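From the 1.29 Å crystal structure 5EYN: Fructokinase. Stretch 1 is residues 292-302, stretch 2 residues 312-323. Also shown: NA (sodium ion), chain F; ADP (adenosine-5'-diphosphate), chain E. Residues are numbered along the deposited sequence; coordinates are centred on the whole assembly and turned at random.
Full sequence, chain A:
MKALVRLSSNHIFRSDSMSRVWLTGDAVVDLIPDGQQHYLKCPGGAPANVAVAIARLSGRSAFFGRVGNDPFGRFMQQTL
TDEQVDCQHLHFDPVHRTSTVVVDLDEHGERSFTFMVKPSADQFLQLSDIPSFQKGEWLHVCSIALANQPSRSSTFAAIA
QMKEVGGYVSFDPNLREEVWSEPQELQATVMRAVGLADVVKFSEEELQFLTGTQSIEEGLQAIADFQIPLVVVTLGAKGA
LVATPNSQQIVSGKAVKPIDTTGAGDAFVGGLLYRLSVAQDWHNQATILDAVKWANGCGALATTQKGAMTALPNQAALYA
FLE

Stretch 1 292-302: VKWANGCGALA
Stretch 2 (312-323) LPNQAALYAFLE

Two helices cross almost at right angles here, and side-chain packing joins them without a single hydrogen bond between the stretches. Stretch 1 is helical from Val292, continuing a helix that begins earlier in the chain, with phi/psi near -62/-42. Stretch 2 opens as an extended loop and becomes helix at 315-322. The axes approach to 9.8 Å with N-to-C directions 102° apart, and the contact buries 705 Å² summed over both sides. Three CA pairs set the register: Ala302 CA lies 5.0 Å from Leu312 CA. Cys298 CA lies 6.4 Å from Pro313 CA. Gly297 CA lies 6.5 Å from Leu318 CA.

Leu312 (phi/psi -56/123; chi1 m, chi2 t) points its CA-to-CB bond away, yet its end returns, bringing CD2 to 4.3 Å from Ala302 CB. Pro313 (-84/155, C-gamma endo) points toward stretch 1. Pro313 CB lies 3.7 Å from Leu301 CD1 and Pro313 CG 3.9 Å from Cys298 SG, so one rigid ring meets two residues three positions apart on the helix.

Asn314 (-88/177, chi1 p) makes no cross-contact but starts the helix: its OD1 accepts from Ala317 N at 2.9 Å, capping an amide near the helix start that has no earlier turn to supply a carbonyl. Gln315 (chi1 m, chi2 t) then places CD 4.0 Å from Trp294 CH2, at the indole edge. Ala317 points toward the partner, and its O lies 4.0 Å from Leu301 CD1.

Leu318 (chi1 t, chi2 p) is a knob among Trp294, Gly297, Cys298 and Leu301. Leu318 CD2 presses to 3.3 Å from Trp294 CE3, while Leu318 CD1 sits 3.7 Å from Gly297 C. The bare glycine makes this approach possible: an ideal CB on Gly297 would lie 2.7 Å from Leu318 CD1 and 2.9 Å from Leu322 CD2, both clashes.

Tyr319 (chi1 m, chi2 -59°) receives the edge of Trp294 toward its ring face in an offset edge-to-face pair, centroids of the six-membered rings 5.4 Å apart and planes at 81°. Tyr319 OH also comes to 3.3 Å from Trp294 CZ2. Trp294 itself (chi1 m, chi2 51°) is the answering knob, seated among Gln315, Leu318, Tyr319 and Leu322.

Phe321 (chi1 t, chi2 74°) points toward stretch 1. Leu301 (chi1 m, chi2 t) lays CD2 over one face of its ring, 4.2 Å from the Phe321 ring centroid and 26° off the normal, a CH-pi contact. Ala300 CB meets Phe321 CZ at 3.8 Å; the same Ala300 CB also lies 3.6 Å from ADP N3.

Leu322 (chi1 m, chi2 t) closes the interface, with CD2 3.8 Å from Lys293 O and CD1 4.3 Å from Trp294 CD1. The rule is reciprocal: each helix offers a large knob, and a glycine lets the leucines settle against backbone.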

# COMPACT_ATOMS: atom_id res chain seq x y z
N VAL A 292 2.20 17.64 -31.02
CA VAL A 292 2.40 18.40 -29.78
C VAL A 292 1.18 19.27 -29.47
O VAL A 292 0.83 19.45 -28.31
CB VAL A 292 3.69 19.24 -29.84
CG1 VAL A 292 3.84 20.13 -28.62
CG2 VAL A 292 4.89 18.32 -29.93
N LYS A 293 0.51 19.77 -30.50
CA LYS A 293 -0.73 20.49 -30.26
C LYS A 293 -1.76 19.57 -29.61
O LYS A 293 -2.44 19.95 -28.66
CB LYS A 293 -1.26 21.05 -31.59
CG LYS A 293 -2.60 21.73 -31.52
CD LYS A 293 -3.01 22.31 -32.90
CE LYS A 293 -4.32 23.09 -32.82
NZ LYS A 293 -4.68 23.69 -34.13
N TRP A 294 -1.89 18.36 -30.13
CA TRP A 294 -2.75 17.36 -29.50
C TRP A 294 -2.30 17.07 -28.08
O TRP A 294 -3.11 16.99 -27.16
CB TRP A 294 -2.75 16.06 -30.30
CG TRP A 294 -3.66 16.05 -31.50
CD1 TRP A 294 -3.73 16.99 -32.50
CD2 TRP A 294 -4.64 15.06 -31.82
NE1 TRP A 294 -4.69 16.63 -33.42
CE2 TRP A 294 -5.27 15.45 -33.02
CE3 TRP A 294 -5.04 13.87 -31.21
CZ2 TRP A 294 -6.27 14.70 -33.62
CZ3 TRP A 294 -6.05 13.13 -31.80
CH2 TRP A 294 -6.65 13.54 -32.99
N ALA A 295 -0.99 16.87 -27.90
CA ALA A 295 -0.43 16.59 -26.59
C ALA A 295 -0.81 17.65 -25.56
O ALA A 295 -1.22 17.34 -24.44
CB ALA A 295 1.09 16.47 -26.70
N ASN A 296 -0.66 18.92 -25.94
CA ASN A 296 -1.01 20.00 -25.04
C ASN A 296 -2.49 19.97 -24.68
O ASN A 296 -2.85 20.21 -23.53
CB ASN A 296 -0.66 21.35 -25.66
CG ASN A 296 0.78 21.74 -25.49
OD1 ASN A 296 1.45 21.38 -24.51
ND2 ASN A 296 1.26 22.55 -26.42
N GLY A 297 -3.35 19.68 -25.65
CA GLY A 297 -4.77 19.63 -25.38
C GLY A 297 -5.14 18.50 -24.45
O GLY A 297 -5.96 18.66 -23.56
N CYS A 298 -4.51 17.35 -24.64
CA CYS A 298 -4.71 16.22 -23.76
C CYS A 298 -4.23 16.53 -22.34
O CYS A 298 -4.91 16.20 -21.38
CB CYS A 298 -3.99 14.99 -24.29
SG CYS A 298 -4.70 14.29 -25.80
N GLY A 299 -3.04 17.11 -22.22
CA GLY A 299 -2.52 17.46 -20.91
C GLY A 299 -3.44 18.41 -20.17
O GLY A 299 -3.65 18.26 -18.96
N ALA A 300 -3.97 19.40 -20.87
CA ALA A 300 -4.90 20.36 -20.25
C ALA A 300 -6.16 19.67 -19.82
O ALA A 300 -6.59 19.81 -18.67
CB ALA A 300 -5.21 21.47 -21.21
N LEU A 301 -6.77 18.91 -20.71
CA LEU A 301 -8.03 18.26 -20.37
C LEU A 301 -7.87 17.23 -19.28
O LEU A 301 -8.77 17.05 -18.47
CB LEU A 301 -8.70 17.63 -21.59
CG LEU A 301 -9.30 18.62 -22.58
CD1 LEU A 301 -9.68 17.90 -23.85
CD2 LEU A 301 -10.51 19.29 -21.98
N ALA A 302 -6.73 16.56 -19.20
CA ALA A 302 -6.53 15.54 -18.18
C ALA A 302 -6.64 16.09 -16.78
O ALA A 302 -6.97 15.36 -15.86
CB ALA A 302 -5.16 14.89 -18.36
N LEU A 312 -8.90 11.69 -19.41
CA LEU A 312 -8.19 11.48 -20.67
C LEU A 312 -9.21 11.56 -21.81
O LEU A 312 -10.19 10.82 -21.83
CB LEU A 312 -7.47 10.13 -20.67
CG LEU A 312 -6.32 10.02 -19.68
CD1 LEU A 312 -5.80 8.59 -19.65
CD2 LEU A 312 -5.21 10.98 -20.08
N PRO A 313 -8.98 12.47 -22.78
CA PRO A 313 -10.07 12.78 -23.71
C PRO A 313 -10.20 11.81 -24.86
O PRO A 313 -9.23 11.16 -25.28
CB PRO A 313 -9.69 14.18 -24.22
CG PRO A 313 -8.20 14.20 -24.16
CD PRO A 313 -7.88 13.44 -22.89
N ASN A 314 -11.40 11.72 -25.40
CA ASN A 314 -11.59 11.15 -26.73
C ASN A 314 -11.43 12.23 -27.77
O ASN A 314 -11.25 13.41 -27.46
CB ASN A 314 -12.94 10.41 -26.85
CG ASN A 314 -14.14 11.28 -26.50
OD1 ASN A 314 -14.14 12.50 -26.64
ND2 ASN A 314 -15.20 10.61 -26.05
N GLN A 315 -11.51 11.86 -29.04
CA GLN A 315 -11.31 12.82 -30.10
C GLN A 315 -12.39 13.91 -30.11
O GLN A 315 -12.07 15.06 -30.35
CB GLN A 315 -11.24 12.13 -31.44
CG GLN A 315 -9.93 11.40 -31.66
CD GLN A 315 -9.73 10.97 -33.08
OE1 GLN A 315 -10.30 11.53 -34.01
NE2 GLN A 315 -8.89 9.96 -33.27
N ALA A 316 -13.65 13.56 -29.84
CA ALA A 316 -14.70 14.57 -29.85
C ALA A 316 -14.41 15.65 -28.83
O ALA A 316 -14.55 16.83 -29.11
CB ALA A 316 -16.08 13.94 -29.59
N ALA A 317 -13.98 15.26 -27.63
CA ALA A 317 -13.68 16.23 -26.59
C ALA A 317 -12.45 17.04 -26.96
O ALA A 317 -12.40 18.25 -26.74
CB ALA A 317 -13.46 15.53 -25.24
N LEU A 318 -11.43 16.37 -27.48
CA LEU A 318 -10.19 17.07 -27.80
C LEU A 318 -10.38 18.08 -28.92
O LEU A 318 -9.95 19.22 -28.82
CB LEU A 318 -9.09 16.08 -28.17
CG LEU A 318 -7.74 16.71 -28.52
CD1 LEU A 318 -7.14 17.44 -27.34
CD2 LEU A 318 -6.80 15.64 -29.00
N TYR A 319 -11.04 17.66 -30.00
CA TYR A 319 -11.31 18.58 -31.09
C TYR A 319 -12.11 19.79 -30.61
O TYR A 319 -11.82 20.92 -31.00
CB TYR A 319 -12.03 17.86 -32.23
CG TYR A 319 -11.13 17.11 -33.18
CD1 TYR A 319 -10.12 17.76 -33.87
CD2 TYR A 319 -11.31 15.75 -33.42
CE1 TYR A 319 -9.31 17.07 -34.77
CE2 TYR A 319 -10.50 15.05 -34.32
CZ TYR A 319 -9.51 15.72 -34.98
OH TYR A 319 -8.71 15.03 -35.87
N ALA A 320 -13.11 19.57 -29.76
CA ALA A 320 -13.92 20.67 -29.25
C ALA A 320 -13.07 21.67 -28.47
O ALA A 320 -13.25 22.88 -28.57
CB ALA A 320 -15.04 20.12 -28.39
N PHE A 321 -12.14 21.15 -27.67
CA PHE A 321 -11.28 21.98 -26.86
C PHE A 321 -10.26 22.75 -27.69
O PHE A 321 -9.95 23.91 -27.39
CB PHE A 321 -10.55 21.10 -25.85
CG PHE A 321 -9.65 21.86 -24.91
CD1 PHE A 321 -10.18 22.63 -23.88
CD2 PHE A 321 -8.29 21.80 -25.06
CE1 PHE A 321 -9.34 23.31 -23.03
CE2 PHE A 321 -7.45 22.48 -24.20
CZ PHE A 321 -7.97 23.23 -23.19
N LEU A 322 -9.74 22.11 -28.73
CA LEU A 322 -8.69 22.69 -29.57
C LEU A 322 -9.23 23.78 -30.48
O LEU A 322 -8.47 24.63 -30.94
CB LEU A 322 -8.03 21.62 -30.44
CG LEU A 322 -7.20 20.55 -29.73
CD1 LEU A 322 -6.74 19.52 -30.73
CD2 LEU A 322 -5.99 21.16 -29.02
N GLU A 323 -10.52 23.73 -30.78
CA GLU A 323 -11.16 24.76 -31.59
C GLU A 323 -11.17 26.07 -30.82
O GLU A 323 -10.25 26.88 -30.95
CB GLU A 323 -12.59 24.37 -31.96
CG GLU A 323 -13.21 25.31 -32.99
CD GLU A 323 -14.70 25.08 -33.20
OE1 GLU A 323 -15.35 24.49 -32.31
OE2 GLU A 323 -15.22 25.51 -34.25
NA NA F . -7.22 13.58 -14.09
PB ADP E . 2.09 15.96 -14.89
O1B ADP E . 1.35 14.69 -15.23
O2B ADP E . 3.50 15.65 -14.46
O3B ADP E . 1.35 16.66 -13.77
PA ADP E . 2.45 18.43 -16.13
O1A ADP E . 1.57 18.96 -15.02
O2A ADP E . 3.88 18.56 -15.66
O3A ADP E . 2.10 16.89 -16.19
O5' ADP E . 2.31 19.26 -17.50
C5' ADP E . 2.38 18.63 -18.73
C4' ADP E . 1.50 19.22 -19.81
O4' ADP E . 0.17 19.31 -19.36
C3' ADP E . 1.89 20.57 -20.30
O3' ADP E . 2.88 20.49 -21.28
C2' ADP E . 0.61 21.05 -20.86
O2' ADP E . 0.31 20.50 -22.09
C1' ADP E . -0.35 20.50 -19.89
N9 ADP E . -0.66 21.37 -18.79
C8 ADP E . -0.22 21.29 -17.52
N7 ADP E . -0.75 22.27 -16.80
C5 ADP E . -1.54 23.00 -17.58
C6 ADP E . -2.35 24.11 -17.40
N6 ADP E . -2.45 24.76 -16.13
N1 ADP E . -3.03 24.60 -18.44
C2 ADP E . -2.98 24.04 -19.66
N3 ADP E . -2.20 22.96 -19.88
C4 ADP E . -1.50 22.44 -18.87
O HOH W 1 -5.59 14.37 -13.26
O HOH W 2 -7.43 12.62 -16.24